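Local coordinates for protein Atg1 tMIT (PDB 4P1N) that forms the tandem MIT region of Atg1, a serine/threonine protein kinase essential in autophagy and required for the formation of autophagosomes, at residues Y25-E29 with E152-K156; L98-M103 with K163-N168; M103-L108 with I182-I188; L110-I115 with H230-V236; R191-S196 with T218-L223. All coordinates share one frame; numbering follows the deposited sequence.

Contact 1 (Y25-E29 with E152-K156); sequences YSFAE and ECLDK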
# COMPACT_ATOMS: atom_id res chain seq x y z
N TYR B 25 1.90 4.74 -10.76
CA TYR B 25 1.73 5.78 -9.78
C TYR B 25 3.01 6.60 -9.66
O TYR B 25 2.93 7.85 -9.59
CB TYR B 25 1.30 5.18 -8.45
CG TYR B 25 1.46 6.06 -7.24
CD1 TYR B 25 0.49 6.92 -6.87
CD2 TYR B 25 2.63 5.99 -6.42
CE1 TYR B 25 0.64 7.75 -5.79
CE2 TYR B 25 2.78 6.81 -5.31
CZ TYR B 25 1.77 7.66 -4.97
OH TYR B 25 1.86 8.49 -3.87
N SER B 26 4.16 5.93 -9.59
CA SER B 26 5.44 6.66 -9.42
C SER B 26 5.72 7.53 -10.67
O SER B 26 6.30 8.59 -10.57
CB SER B 26 6.62 5.72 -9.19
OG SER B 26 6.32 4.71 -8.25
N PHE B 27 5.30 7.08 -11.85
CA PHE B 27 5.44 7.88 -13.08
C PHE B 27 4.53 9.07 -12.97
O PHE B 27 4.97 10.19 -13.14
CB PHE B 27 5.18 6.98 -14.31
CG PHE B 27 5.45 7.62 -15.66
CD1 PHE B 27 6.29 8.71 -15.84
CD2 PHE B 27 4.88 7.04 -16.80
CE1 PHE B 27 6.55 9.24 -17.12
CE2 PHE B 27 5.14 7.54 -18.07
CZ PHE B 27 5.99 8.64 -18.23
N ALA B 28 3.26 8.87 -12.64
CA ALA B 28 2.36 10.01 -12.39
C ALA B 28 2.92 11.02 -11.39
O ALA B 28 2.81 12.25 -11.60
CB ALA B 28 0.98 9.56 -11.91
N GLU B 29 3.47 10.52 -10.30
CA GLU B 29 4.05 11.40 -9.27
C GLU B 29 5.27 12.19 -9.73
O GLU B 29 5.49 13.30 -9.25
CB GLU B 29 4.48 10.60 -8.04
CG GLU B 29 3.34 10.05 -7.26
CD GLU B 29 2.77 11.08 -6.30
OE1 GLU B 29 3.56 11.49 -5.40
OE2 GLU B 29 1.56 11.47 -6.42
N GLU B 152 -5.93 8.46 -2.97
CA GLU B 152 -4.93 9.44 -3.36
C GLU B 152 -4.94 9.77 -4.88
O GLU B 152 -4.97 10.95 -5.27
CB GLU B 152 -3.53 8.97 -2.93
CG GLU B 152 -2.41 9.94 -3.29
CD GLU B 152 -1.02 9.38 -3.00
OE1 GLU B 152 -0.91 8.28 -2.42
OE2 GLU B 152 -0.04 10.04 -3.37
N CYS B 153 -4.91 8.75 -5.74
CA CYS B 153 -4.89 8.99 -7.20
C CYS B 153 -6.14 9.74 -7.67
O CYS B 153 -6.08 10.64 -8.58
CB CYS B 153 -4.75 7.67 -7.99
SG CYS B 153 -3.10 6.98 -7.78
N LEU B 154 -7.27 9.33 -7.12
CA LEU B 154 -8.52 9.95 -7.42
C LEU B 154 -8.52 11.44 -6.99
O LEU B 154 -8.97 12.29 -7.76
CB LEU B 154 -9.67 9.24 -6.73
CG LEU B 154 -10.91 8.86 -7.53
CD1 LEU B 154 -12.06 8.88 -6.55
CD2 LEU B 154 -11.20 9.75 -8.74
N ASP B 155 -8.05 11.74 -5.76
CA ASP B 155 -7.98 13.15 -5.34
C ASP B 155 -7.07 13.99 -6.24
O ASP B 155 -7.43 15.10 -6.63
CB ASP B 155 -7.53 13.29 -3.90
CG ASP B 155 -8.57 12.80 -2.91
OD1 ASP B 155 -9.71 12.49 -3.33
OD2 ASP B 155 -8.24 12.71 -1.71
N LYS B 156 -5.90 13.46 -6.56
CA LYS B 156 -4.97 14.12 -7.46
C LYS B 156 -5.51 14.31 -8.89
O LYS B 156 -5.35 15.39 -9.50
CB LYS B 156 -3.61 13.45 -7.45
CG LYS B 156 -2.90 13.74 -6.16
CD LYS B 156 -1.56 13.05 -6.00
CE LYS B 156 -0.97 13.38 -4.60
NZ LYS B 156 0.24 12.53 -4.33
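The hydroxyl of Tyr25 reaches across to the carboxylate of Glu152, donating from OH to OE2 over 2.5 Å. It meets that oxygen on its syn side, 27° out of the carboxylate plane, and OE2 lies at the edge of the ring, near the ring plane. Tyr25 has CG anti to the backbone N (chi1 163°), which swings the phenol toward the 152-156 segment. This is the buried, tighter part: Cys153 SG sits beside the same ring edge, 3.7 Å from Tyr25 CD1, a sulfur-aromatic contact that avoids the ring face. The segments belong to helices 10-33 and 137-170, the first and third of the three helices of an MIT bundle. Their local axes stay 12.1 Å apart, so long side chains have to span the gap. Away from the phenol the contact is polar and less enclosed, carried by partly exposed residues, though its ion pairs are short. Lys156 NZ forms salt bridges with Glu29 OE2 (2.7 Å) and with Glu152 OE2 (2.7 Å), the latter oxygen accepting through its anti lone pair. The ammonium probably offsets the repulsion between these two carboxylate oxygens, 3.7 Å apart. Tyr109 also hydrogen-bonds Glu29 OE2, while Arg149 pairs with Glu152 OE1.

Contact 2 (L98-M103 with K163-N168); sequences LKKLCM and KLHTLN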
# COMPACT_ATOMS: atom_id res chain seq x y z
N LEU B 98 3.03 23.76 -18.64
CA LEU B 98 2.16 23.42 -17.53
C LEU B 98 0.97 22.60 -17.99
O LEU B 98 0.66 21.54 -17.41
CB LEU B 98 1.66 24.66 -16.79
CG LEU B 98 1.06 24.35 -15.42
CD1 LEU B 98 2.16 23.93 -14.44
CD2 LEU B 98 0.29 25.53 -14.86
N LYS B 99 0.29 23.06 -19.03
CA LYS B 99 -0.86 22.31 -19.54
C LYS B 99 -0.45 20.88 -19.97
O LYS B 99 -1.21 19.93 -19.77
CB LYS B 99 -1.52 23.00 -20.71
CG LYS B 99 -3.02 23.14 -20.51
CD LYS B 99 -3.76 23.23 -21.83
CE LYS B 99 -4.14 21.84 -22.33
NZ LYS B 99 -5.34 21.91 -23.20
N LYS B 100 0.73 20.76 -20.56
CA LYS B 100 1.23 19.46 -21.00
C LYS B 100 1.50 18.53 -19.79
O LYS B 100 1.09 17.37 -19.79
CB LYS B 100 2.50 19.64 -21.83
CG LYS B 100 2.74 18.48 -22.77
CD LYS B 100 4.17 18.42 -23.29
CE LYS B 100 4.30 17.37 -24.39
NZ LYS B 100 5.56 16.58 -24.31
N LEU B 101 2.17 19.05 -18.78
CA LEU B 101 2.44 18.32 -17.58
C LEU B 101 1.16 17.91 -16.85
O LEU B 101 1.08 16.80 -16.33
CB LEU B 101 3.32 19.13 -16.63
CG LEU B 101 4.80 19.25 -17.01
CD1 LEU B 101 5.49 20.26 -16.11
CD2 LEU B 101 5.50 17.91 -16.93
N CYS B 102 0.18 18.81 -16.79
CA CYS B 102 -1.07 18.55 -16.10
C CYS B 102 -1.84 17.40 -16.80
O CYS B 102 -2.30 16.45 -16.12
CB CYS B 102 -1.93 19.82 -16.03
SG CYS B 102 -1.38 21.00 -14.78
N MET B 103 -1.95 17.49 -18.12
CA MET B 103 -2.56 16.41 -18.88
C MET B 103 -1.84 15.08 -18.71
O MET B 103 -2.48 14.09 -18.50
CB MET B 103 -2.64 16.72 -20.38
CG MET B 103 -4.04 16.94 -20.88
SD MET B 103 -5.03 15.44 -20.79
CE MET B 103 -5.68 15.36 -22.47
N LYS B 163 -7.96 21.86 -12.51
CA LYS B 163 -6.91 22.76 -12.99
C LYS B 163 -6.99 22.86 -14.52
O LYS B 163 -6.91 23.96 -15.08
CB LYS B 163 -5.54 22.29 -12.53
CG LYS B 163 -4.43 23.24 -12.91
CD LYS B 163 -3.26 23.22 -11.94
CE LYS B 163 -2.67 24.63 -11.78
NZ LYS B 163 -1.62 24.70 -10.72
N LEU B 164 -7.20 21.74 -15.19
CA LEU B 164 -7.26 21.76 -16.66
C LEU B 164 -8.43 22.57 -17.24
O LEU B 164 -8.24 23.32 -18.20
CB LEU B 164 -7.20 20.35 -17.26
CG LEU B 164 -5.88 19.96 -17.97
CD1 LEU B 164 -4.67 20.85 -17.68
CD2 LEU B 164 -5.55 18.53 -17.67
N HIS B 165 -9.62 22.43 -16.66
CA HIS B 165 -10.77 23.29 -16.98
C HIS B 165 -10.45 24.78 -16.84
O HIS B 165 -10.87 25.59 -17.68
CB HIS B 165 -11.94 23.00 -16.06
CG HIS B 165 -12.93 22.04 -16.63
ND1 HIS B 165 -13.20 20.82 -16.05
CD2 HIS B 165 -13.71 22.12 -17.73
CE1 HIS B 165 -14.11 20.19 -16.76
NE2 HIS B 165 -14.44 20.95 -17.79
N THR B 166 -9.76 25.12 -15.76
CA THR B 166 -9.32 26.49 -15.52
C THR B 166 -8.44 27.02 -16.66
O THR B 166 -8.71 28.10 -17.22
CB THR B 166 -8.61 26.59 -14.15
OG1 THR B 166 -9.61 26.60 -13.12
CG2 THR B 166 -7.74 27.85 -14.04
N LEU B 167 -7.42 26.25 -17.01
CA LEU B 167 -6.43 26.63 -18.02
C LEU B 167 -7.03 26.70 -19.43
O LEU B 167 -6.67 27.58 -20.20
CB LEU B 167 -5.25 25.64 -18.01
CG LEU B 167 -4.27 25.72 -16.82
CD1 LEU B 167 -3.59 24.38 -16.58
CD2 LEU B 167 -3.22 26.81 -17.02
N ASN B 168 -7.92 25.77 -19.77
CA ASN B 168 -8.56 25.76 -21.08
C ASN B 168 -9.56 26.93 -21.24
O ASN B 168 -9.94 27.28 -22.36
CB ASN B 168 -9.25 24.41 -21.35
CG ASN B 168 -8.26 23.28 -21.67
OD1 ASN B 168 -7.16 23.50 -22.19
ND2 ASN B 168 -8.67 22.04 -21.37
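Cys102 and Leu164 mark the nearest approach of two roughly antiparallel helical segments, with local axes 10.4 Å apart and N-to-C directions differing by 151°. Leu164 forks around this point: its CD1 presses on Cys102 CB at 3.4 Å, tighter than usual van der Waals contact, while its CD2 lies 3.9 Å from Met103 CG. One helical turn further, Leu167 meets Leu98 through their CD2 methyls, 4.3 Å apart. These residues join the second and third helices of the first MIT bundle. Along one margin the aliphatic part of Lys99 crosses Leu164 at about a right angle, its CG 4.0 Å from Leu164 CD1. A bend at chi3 (89°) then turns the ammonium to Asn168, where NZ donates to OD1 over 2.6 Å, in the carbonyl plane and on a lone pair. Glu179 forms a salt bridge with the same nitrogen. Lys99 therefore contributes twice, its methylenes extending the apolar surface and its charge probably being balanced by Glu179, while the bond to the neutral amide of Asn168 probably helps to orient it.

Contact 3 (M103-L108 with I182-I188); sequences MESLLL and IFVEKLI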
# COMPACT_ATOMS: atom_id res chain seq x y z
N MET B 103 -1.95 17.49 -18.12
CA MET B 103 -2.56 16.41 -18.88
C MET B 103 -1.84 15.08 -18.71
O MET B 103 -2.48 14.09 -18.50
CB MET B 103 -2.64 16.72 -20.38
CG MET B 103 -4.04 16.94 -20.88
SD MET B 103 -5.03 15.44 -20.79
CE MET B 103 -5.68 15.36 -22.47
N GLU B 104 -0.53 15.09 -18.84
CA GLU B 104 0.30 13.90 -18.74
C GLU B 104 0.12 13.26 -17.37
O GLU B 104 -0.13 12.06 -17.29
CB GLU B 104 1.77 14.22 -18.98
CG GLU B 104 2.11 14.38 -20.46
CD GLU B 104 3.53 14.90 -20.73
OE1 GLU B 104 3.95 14.86 -21.92
OE2 GLU B 104 4.22 15.37 -19.79
N SER B 105 0.20 14.07 -16.33
CA SER B 105 0.02 13.58 -14.97
C SER B 105 -1.39 12.99 -14.78
O SER B 105 -1.55 11.88 -14.27
CB SER B 105 0.33 14.67 -13.95
OG SER B 105 0.58 14.09 -12.66
N LEU B 106 -2.41 13.68 -15.24
CA LEU B 106 -3.77 13.21 -15.11
C LEU B 106 -3.95 11.86 -15.74
O LEU B 106 -4.53 10.98 -15.13
CB LEU B 106 -4.75 14.15 -15.82
CG LEU B 106 -6.14 14.35 -15.26
CD1 LEU B 106 -7.02 14.96 -16.35
CD2 LEU B 106 -6.82 13.14 -14.62
N LEU B 107 -3.54 11.74 -17.00
CA LEU B 107 -3.66 10.50 -17.73
C LEU B 107 -2.97 9.32 -17.02
O LEU B 107 -3.51 8.20 -17.00
CB LEU B 107 -3.09 10.66 -19.17
CG LEU B 107 -3.85 11.65 -20.08
CD1 LEU B 107 -3.23 11.63 -21.47
CD2 LEU B 107 -5.33 11.32 -20.13
N LEU B 108 -1.80 9.58 -16.45
CA LEU B 108 -1.07 8.57 -15.67
C LEU B 108 -1.77 8.23 -14.38
O LEU B 108 -1.76 7.07 -13.97
CB LEU B 108 0.37 9.05 -15.39
CG LEU B 108 1.19 9.19 -16.68
CD1 LEU B 108 2.51 9.87 -16.41
CD2 LEU B 108 1.38 7.83 -17.38
N ILE B 182 -2.37 14.07 -26.69
CA ILE B 182 -1.53 13.34 -25.78
C ILE B 182 -2.21 12.03 -25.51
O ILE B 182 -3.38 12.01 -25.11
CB ILE B 182 -1.27 14.09 -24.49
CG1 ILE B 182 -0.58 15.41 -24.80
CG2 ILE B 182 -0.41 13.23 -23.56
CD1 ILE B 182 -0.47 16.38 -23.65
N PHE B 183 -1.49 10.95 -25.80
CA PHE B 183 -1.94 9.59 -25.58
C PHE B 183 -1.15 9.01 -24.41
O PHE B 183 0.10 9.05 -24.40
CB PHE B 183 -1.65 8.71 -26.79
CG PHE B 183 -2.56 8.95 -27.97
CD1 PHE B 183 -2.17 9.79 -29.00
CD2 PHE B 183 -3.79 8.31 -28.06
CE1 PHE B 183 -2.99 10.00 -30.10
CE2 PHE B 183 -4.61 8.51 -29.18
CZ PHE B 183 -4.21 9.35 -30.19
N VAL B 184 -1.85 8.43 -23.46
CA VAL B 184 -1.19 7.79 -22.34
C VAL B 184 -0.30 6.62 -22.83
O VAL B 184 0.73 6.30 -22.24
CB VAL B 184 -2.21 7.30 -21.30
CG1 VAL B 184 -2.94 6.06 -21.84
CG2 VAL B 184 -1.48 6.98 -20.00
N GLU B 185 -0.67 5.98 -23.93
CA GLU B 185 0.12 4.81 -24.26
C GLU B 185 1.49 5.19 -24.84
O GLU B 185 2.47 4.50 -24.59
CB GLU B 185 -0.64 3.70 -25.01
CG GLU B 185 -1.78 4.03 -25.89
CD GLU B 185 -2.97 4.69 -25.28
OE1 GLU B 185 -3.94 4.00 -24.90
OE2 GLU B 185 -3.00 5.93 -25.32
N LYS B 186 1.57 6.35 -25.46
CA LYS B 186 2.84 6.89 -25.89
C LYS B 186 3.74 7.29 -24.72
O LYS B 186 4.93 7.00 -24.72
CB LYS B 186 2.58 8.08 -26.80
CG LYS B 186 3.84 8.67 -27.37
CD LYS B 186 3.99 10.17 -27.09
CE LYS B 186 4.54 10.89 -28.32
NZ LYS B 186 5.91 10.41 -28.65
N LEU B 187 3.17 7.96 -23.73
CA LEU B 187 3.84 8.21 -22.45
C LEU B 187 4.45 6.94 -21.84
O LEU B 187 5.60 6.90 -21.50
CB LEU B 187 2.81 8.78 -21.46
CG LEU B 187 2.78 10.28 -21.12
CD1 LEU B 187 3.52 11.13 -22.12
CD2 LEU B 187 1.35 10.77 -20.87
N ILE B 188 3.64 5.90 -21.69
CA ILE B 188 4.14 4.66 -21.08
C ILE B 188 5.26 4.03 -21.92
O ILE B 188 6.34 3.65 -21.42
CB ILE B 188 2.95 3.70 -20.81
CG1 ILE B 188 2.04 4.30 -19.70
CG2 ILE B 188 3.50 2.31 -20.43
CD1 ILE B 188 0.57 3.85 -19.74
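Glu104 and Leu187 meet where the middle helix of the first MIT bundle, 95-129, runs against the start of the first helix of the second, 184-204. The local axes are 10.0 Å apart and essentially perpendicular, at 91°; the two MIT units meet here through side-chain packing between crossed helices. Glu104 can be followed outward along its extended chain, which crosses Leu187 at about a right angle. CB lies 4.0 Å from Leu187 CD2; CG rests against both methyls, 3.7 Å from Leu187 CD2; CD comes near Leu187 CD1, and OE1 ends near that same methyl. The polar tip looks elsewhere for its partner: OE2 forms a salt bridge with Lys31 of helix 10-33. Replacing Glu104 by an alanine would probably leave Lys31 without this carboxylate partner and open a gap against the Leu187 methyls. Beside it, Ile182 in the loop before the helix spreads over the 103-108 segment, its CD1 3.9 Å from Met103 CB and its CG2 3.9 Å from Leu107 CD1. In the first turn Val184 has CG2 anti to the backbone N, which directs this methyl to Leu108 CD2 at 4.0 Å. Leu107 CD1 also rests 3.7 Å from the carbonyl oxygen Ile182 O.

Contact 4 (L110-I115 with H230-V236); sequences LKSLTI and HLSSNEV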
# COMPACT_ATOMS: atom_id res chain seq x y z
N LEU B 110 -5.01 8.33 -14.16
CA LEU B 110 -6.19 7.56 -14.57
C LEU B 110 -5.81 6.12 -14.92
O LEU B 110 -6.55 5.22 -14.66
CB LEU B 110 -6.94 8.18 -15.75
CG LEU B 110 -7.57 9.56 -15.53
CD1 LEU B 110 -8.18 10.03 -16.85
CD2 LEU B 110 -8.70 9.56 -14.51
N LYS B 111 -4.64 5.91 -15.50
CA LYS B 111 -4.19 4.59 -15.73
C LYS B 111 -3.89 3.86 -14.42
O LYS B 111 -4.25 2.67 -14.26
CB LYS B 111 -2.99 4.58 -16.66
CG LYS B 111 -2.43 3.21 -16.97
CD LYS B 111 -3.39 2.31 -17.73
CE LYS B 111 -3.60 2.77 -19.18
NZ LYS B 111 -4.87 2.17 -19.65
N SER B 112 -3.27 4.55 -13.47
CA SER B 112 -3.11 3.99 -12.12
C SER B 112 -4.41 3.52 -11.52
O SER B 112 -4.53 2.39 -11.00
CB SER B 112 -2.42 4.97 -11.14
OG SER B 112 -1.20 5.44 -11.67
N LEU B 113 -5.41 4.36 -11.60
CA LEU B 113 -6.72 3.99 -11.12
C LEU B 113 -7.33 2.76 -11.79
O LEU B 113 -8.00 1.96 -11.14
CB LEU B 113 -7.65 5.15 -11.27
CG LEU B 113 -7.41 6.28 -10.33
CD1 LEU B 113 -8.14 7.51 -10.84
CD2 LEU B 113 -7.93 5.88 -8.93
N THR B 114 -7.03 2.54 -13.07
CA THR B 114 -7.56 1.38 -13.79
C THR B 114 -6.91 0.12 -13.21
O THR B 114 -7.56 -0.89 -12.96
CB THR B 114 -7.29 1.45 -15.34
OG1 THR B 114 -8.11 2.45 -15.93
CG2 THR B 114 -7.59 0.16 -16.04
N ILE B 115 -5.63 0.19 -12.96
CA ILE B 115 -4.90 -0.96 -12.39
C ILE B 115 -5.34 -1.23 -10.97
O ILE B 115 -5.61 -2.37 -10.60
CB ILE B 115 -3.39 -0.73 -12.49
CG1 ILE B 115 -3.01 -0.43 -13.93
CG2 ILE B 115 -2.63 -1.98 -12.05
CD1 ILE B 115 -1.59 0.10 -14.04
N HIS B 230 -7.27 -6.30 -20.00
CA HIS B 230 -8.04 -5.62 -18.96
C HIS B 230 -7.40 -4.28 -18.53
O HIS B 230 -7.99 -3.61 -17.72
CB HIS B 230 -8.21 -6.45 -17.66
CG HIS B 230 -8.03 -7.94 -17.81
ND1 HIS B 230 -6.83 -8.57 -17.54
CD2 HIS B 230 -8.90 -8.92 -18.14
CE1 HIS B 230 -6.97 -9.87 -17.73
NE2 HIS B 230 -8.22 -10.11 -18.09
N LEU B 231 -6.20 -3.93 -19.02
CA LEU B 231 -5.47 -2.72 -18.58
C LEU B 231 -5.08 -1.75 -19.71
O LEU B 231 -4.79 -0.59 -19.44
CB LEU B 231 -4.18 -3.10 -17.88
CG LEU B 231 -4.25 -4.07 -16.72
CD1 LEU B 231 -2.85 -4.20 -16.11
CD2 LEU B 231 -5.25 -3.58 -15.68
N SER B 232 -5.04 -2.25 -20.94
CA SER B 232 -4.56 -1.51 -22.09
C SER B 232 -5.63 -0.63 -22.71
O SER B 232 -5.33 0.15 -23.58
CB SER B 232 -4.08 -2.46 -23.18
OG SER B 232 -5.13 -3.31 -23.57
N SER B 233 -6.86 -0.76 -22.26
CA SER B 233 -7.92 0.15 -22.69
C SER B 233 -7.73 1.57 -22.19
O SER B 233 -7.29 1.77 -21.07
CB SER B 233 -9.27 -0.38 -22.22
OG SER B 233 -9.64 -1.43 -23.11
N ASN B 234 -8.10 2.56 -23.01
CA ASN B 234 -7.79 3.95 -22.74
C ASN B 234 -8.95 4.61 -22.02
O ASN B 234 -10.08 4.65 -22.54
CB ASN B 234 -7.46 4.68 -24.03
CG ASN B 234 -6.93 6.09 -23.78
OD1 ASN B 234 -7.53 6.86 -23.04
ND2 ASN B 234 -5.81 6.43 -24.42
N GLU B 235 -8.66 5.18 -20.86
CA GLU B 235 -9.71 5.62 -20.01
C GLU B 235 -10.38 6.94 -20.43
O GLU B 235 -11.36 7.32 -19.84
CB GLU B 235 -9.39 5.62 -18.49
CG GLU B 235 -8.10 5.30 -17.77
CD GLU B 235 -7.05 4.41 -18.37
OE1 GLU B 235 -6.91 3.22 -17.94
OE2 GLU B 235 -6.26 4.96 -19.18
N VAL B 236 -9.88 7.64 -21.45
CA VAL B 236 -10.58 8.82 -21.93
C VAL B 236 -11.39 8.49 -23.17
O VAL B 236 -12.09 9.33 -23.65
CB VAL B 236 -9.64 10.02 -22.18
CG1 VAL B 236 -8.98 10.46 -20.87
CG2 VAL B 236 -8.58 9.70 -23.22
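Lys111 NZ is gripped from several directions by the 230-236 loop. It donates to Leu231 O over 2.8 Å, tilted 17° from the carbonyl plane, and to Glu235 OE1 over 2.9 Å on the syn lone pair, with a weak second bond to OE2 of the same carboxylate. Bends at chi2 (64°) and chi3 (71°) fold the lysine chain back to bring the ammonium there. Glu235 OE1 also accepts from Thr114 OG1, modelled at a very short 2.5 Å. A methionine in place of Lys111 would probably leave the buried Glu235 carboxylate without its counter-charge and Leu231 O without this donor. Apolar contacts flank the polar centre: Leu110 CD1 meets Val236 CG1 at 4.1 Å, and Ile115 CG1 meets Leu231 CD2 at 4.2 Å. An Asx turn, Val236 N to Asn234 OD1, shapes the loop end. The loop, which follows helix 209-227, thus joins the second MIT bundle to helix 95-129 of the first. Around it, Met24 of helix 10-33 and Ile225 of helix 209-227 pack on Lys111, and Asn234 shares backbone hydrogen bonds with Ile245 of strand 244-245.

Contact 5 (R191-S196 with T218-L223); sequences RALDIS and TSLWML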
# COMPACT_ATOMS: atom_id res chain seq x y z
N ARG B 191 8.52 6.08 -21.97
CA ARG B 191 9.13 6.04 -20.66
C ARG B 191 9.75 4.67 -20.39
O ARG B 191 10.87 4.57 -19.90
CB ARG B 191 8.09 6.39 -19.59
CG ARG B 191 8.59 6.28 -18.15
CD ARG B 191 9.75 7.24 -17.92
NE ARG B 191 10.16 7.20 -16.53
CZ ARG B 191 11.35 7.58 -16.09
NH1 ARG B 191 12.26 8.06 -16.94
NH2 ARG B 191 11.64 7.47 -14.79
N ALA B 192 9.04 3.60 -20.73
CA ALA B 192 9.59 2.24 -20.53
C ALA B 192 10.90 2.00 -21.32
O ALA B 192 11.83 1.38 -20.83
CB ALA B 192 8.58 1.19 -20.90
N LEU B 193 10.94 2.45 -22.56
CA LEU B 193 12.12 2.29 -23.42
C LEU B 193 13.28 3.18 -22.98
O LEU B 193 14.42 2.75 -23.04
CB LEU B 193 11.76 2.54 -24.90
CG LEU B 193 11.23 1.31 -25.66
CD1 LEU B 193 10.30 0.42 -24.86
CD2 LEU B 193 10.53 1.68 -26.95
N ASP B 194 13.00 4.40 -22.51
CA ASP B 194 14.05 5.24 -21.90
C ASP B 194 14.68 4.57 -20.70
O ASP B 194 15.88 4.59 -20.54
CB ASP B 194 13.49 6.58 -21.41
CG ASP B 194 13.10 7.50 -22.51
OD1 ASP B 194 13.57 7.37 -23.66
OD2 ASP B 194 12.29 8.39 -22.21
N ILE B 195 13.86 4.02 -19.81
CA ILE B 195 14.37 3.36 -18.62
C ILE B 195 15.27 2.18 -18.98
O ILE B 195 16.34 2.03 -18.38
CB ILE B 195 13.25 2.86 -17.69
CG1 ILE B 195 12.52 4.05 -17.06
CG2 ILE B 195 13.85 1.99 -16.58
CD1 ILE B 195 11.17 3.70 -16.46
N SER B 196 14.86 1.36 -19.96
CA SER B 196 15.69 0.22 -20.39
C SER B 196 16.96 0.67 -21.15
O SER B 196 18.01 0.03 -21.04
CB SER B 196 14.89 -0.78 -21.23
OG SER B 196 14.18 -1.68 -20.36
N THR B 218 11.06 -2.73 -14.23
CA THR B 218 10.15 -1.59 -14.32
C THR B 218 9.63 -1.36 -15.73
O THR B 218 8.41 -1.22 -15.91
CB THR B 218 10.78 -0.31 -13.78
OG1 THR B 218 11.17 -0.53 -12.42
CG2 THR B 218 9.79 0.87 -13.87
N SER B 219 10.52 -1.38 -16.72
CA SER B 219 10.10 -1.28 -18.13
C SER B 219 9.15 -2.37 -18.52
O SER B 219 8.26 -2.16 -19.32
CB SER B 219 11.27 -1.38 -19.08
OG SER B 219 12.17 -0.32 -18.93
N LEU B 220 9.39 -3.57 -18.02
CA LEU B 220 8.57 -4.69 -18.38
C LEU B 220 7.19 -4.56 -17.75
O LEU B 220 6.20 -4.79 -18.41
CB LEU B 220 9.20 -6.00 -17.92
CG LEU B 220 10.38 -6.45 -18.78
CD1 LEU B 220 11.04 -7.61 -18.06
CD2 LEU B 220 9.95 -6.85 -20.18
N TRP B 221 7.13 -4.19 -16.47
CA TRP B 221 5.82 -3.96 -15.87
C TRP B 221 5.03 -2.94 -16.68
O TRP B 221 3.87 -3.16 -16.95
CB TRP B 221 5.92 -3.45 -14.45
CG TRP B 221 6.44 -4.43 -13.48
CD1 TRP B 221 7.52 -4.25 -12.65
CD2 TRP B 221 5.88 -5.71 -13.15
NE1 TRP B 221 7.66 -5.34 -11.83
CE2 TRP B 221 6.67 -6.25 -12.12
CE3 TRP B 221 4.77 -6.42 -13.59
CZ2 TRP B 221 6.41 -7.46 -11.54
CZ3 TRP B 221 4.51 -7.66 -13.03
CH2 TRP B 221 5.33 -8.18 -12.02
N MET B 222 5.69 -1.87 -17.09
CA MET B 222 5.05 -0.79 -17.87
C MET B 222 4.50 -1.26 -19.17
O MET B 222 3.34 -0.99 -19.48
CB MET B 222 6.01 0.37 -18.11
CG MET B 222 6.37 1.07 -16.82
SD MET B 222 7.42 2.52 -17.07
CE MET B 222 6.31 3.65 -17.85
N LEU B 223 5.30 -1.98 -19.94
CA LEU B 223 4.87 -2.48 -21.24
C LEU B 223 3.82 -3.57 -21.13
O LEU B 223 2.98 -3.72 -22.04
CB LEU B 223 6.07 -2.98 -22.07
CG LEU B 223 7.11 -1.96 -22.49
CD1 LEU B 223 8.30 -2.64 -23.16
CD2 LEU B 223 6.48 -0.95 -23.43
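Thr218 opens the contact on its side, placing CG2 4.1 Å from Ile195 CD1. The two segments form an antiparallel helical hairpin, the first and second helices of the second MIT bundle, with N-to-C directions 164° apart and local axes only 8.5 Å apart. The small side chains of Ser219 and Ala192 are consistent with that closeness: their CA atoms are 4.3 Å apart. Ser219 OG also pays for its burial in hydrogen bonds. It donates to Ala192 O over 2.6 Å, in the carbonyl plane and on a lone pair, and accepts from Ser196 OG at 2.8 Å; Ala192 O meanwhile keeps its helical bond from Ser196 N. The next turn brings Met222, whose CB packs on Ala192 CB and whose sulfur faces Ile195 CD1. Its chain bends at chi3 (70°), carrying CE to Arg191 CG at 3.5 Å, while the arginine guanidinium pairs with an acidic side chain of another protein. Leu223 comes last, next to helix 250-273, where Val260 and Ile263 touch it. Its CG approaches Ala192 CB at 3.8 Å, and its CD1 meets Leu193 CD1 at 4.0 Å.

How the contacts relate
Contacts 1 and 2 lie within the first MIT bundle on helix 137-170, their centres 16 Å apart, while contact 5 lies within the second, 26 Å from contact 2 between centres. Contacts 3 and 4 connect the two bundles, both through helix 95-129, with centres 11 Å apart; Leu107 CD2 and Val236 CG1 touch at 3.8 Å between them. Met103 belongs to both contacts 2 and 3. Helix 10-33 adds a second route across the domain junction: Phe27 of contact 1 places CZ 3.4 Å from Arg191 CB of contact 5. Within the second bundle, Ile188 CG2 of contact 3 meets Met222 O of contact 5 at 3.4 Å, linking helix 184-204 to helix 209-227.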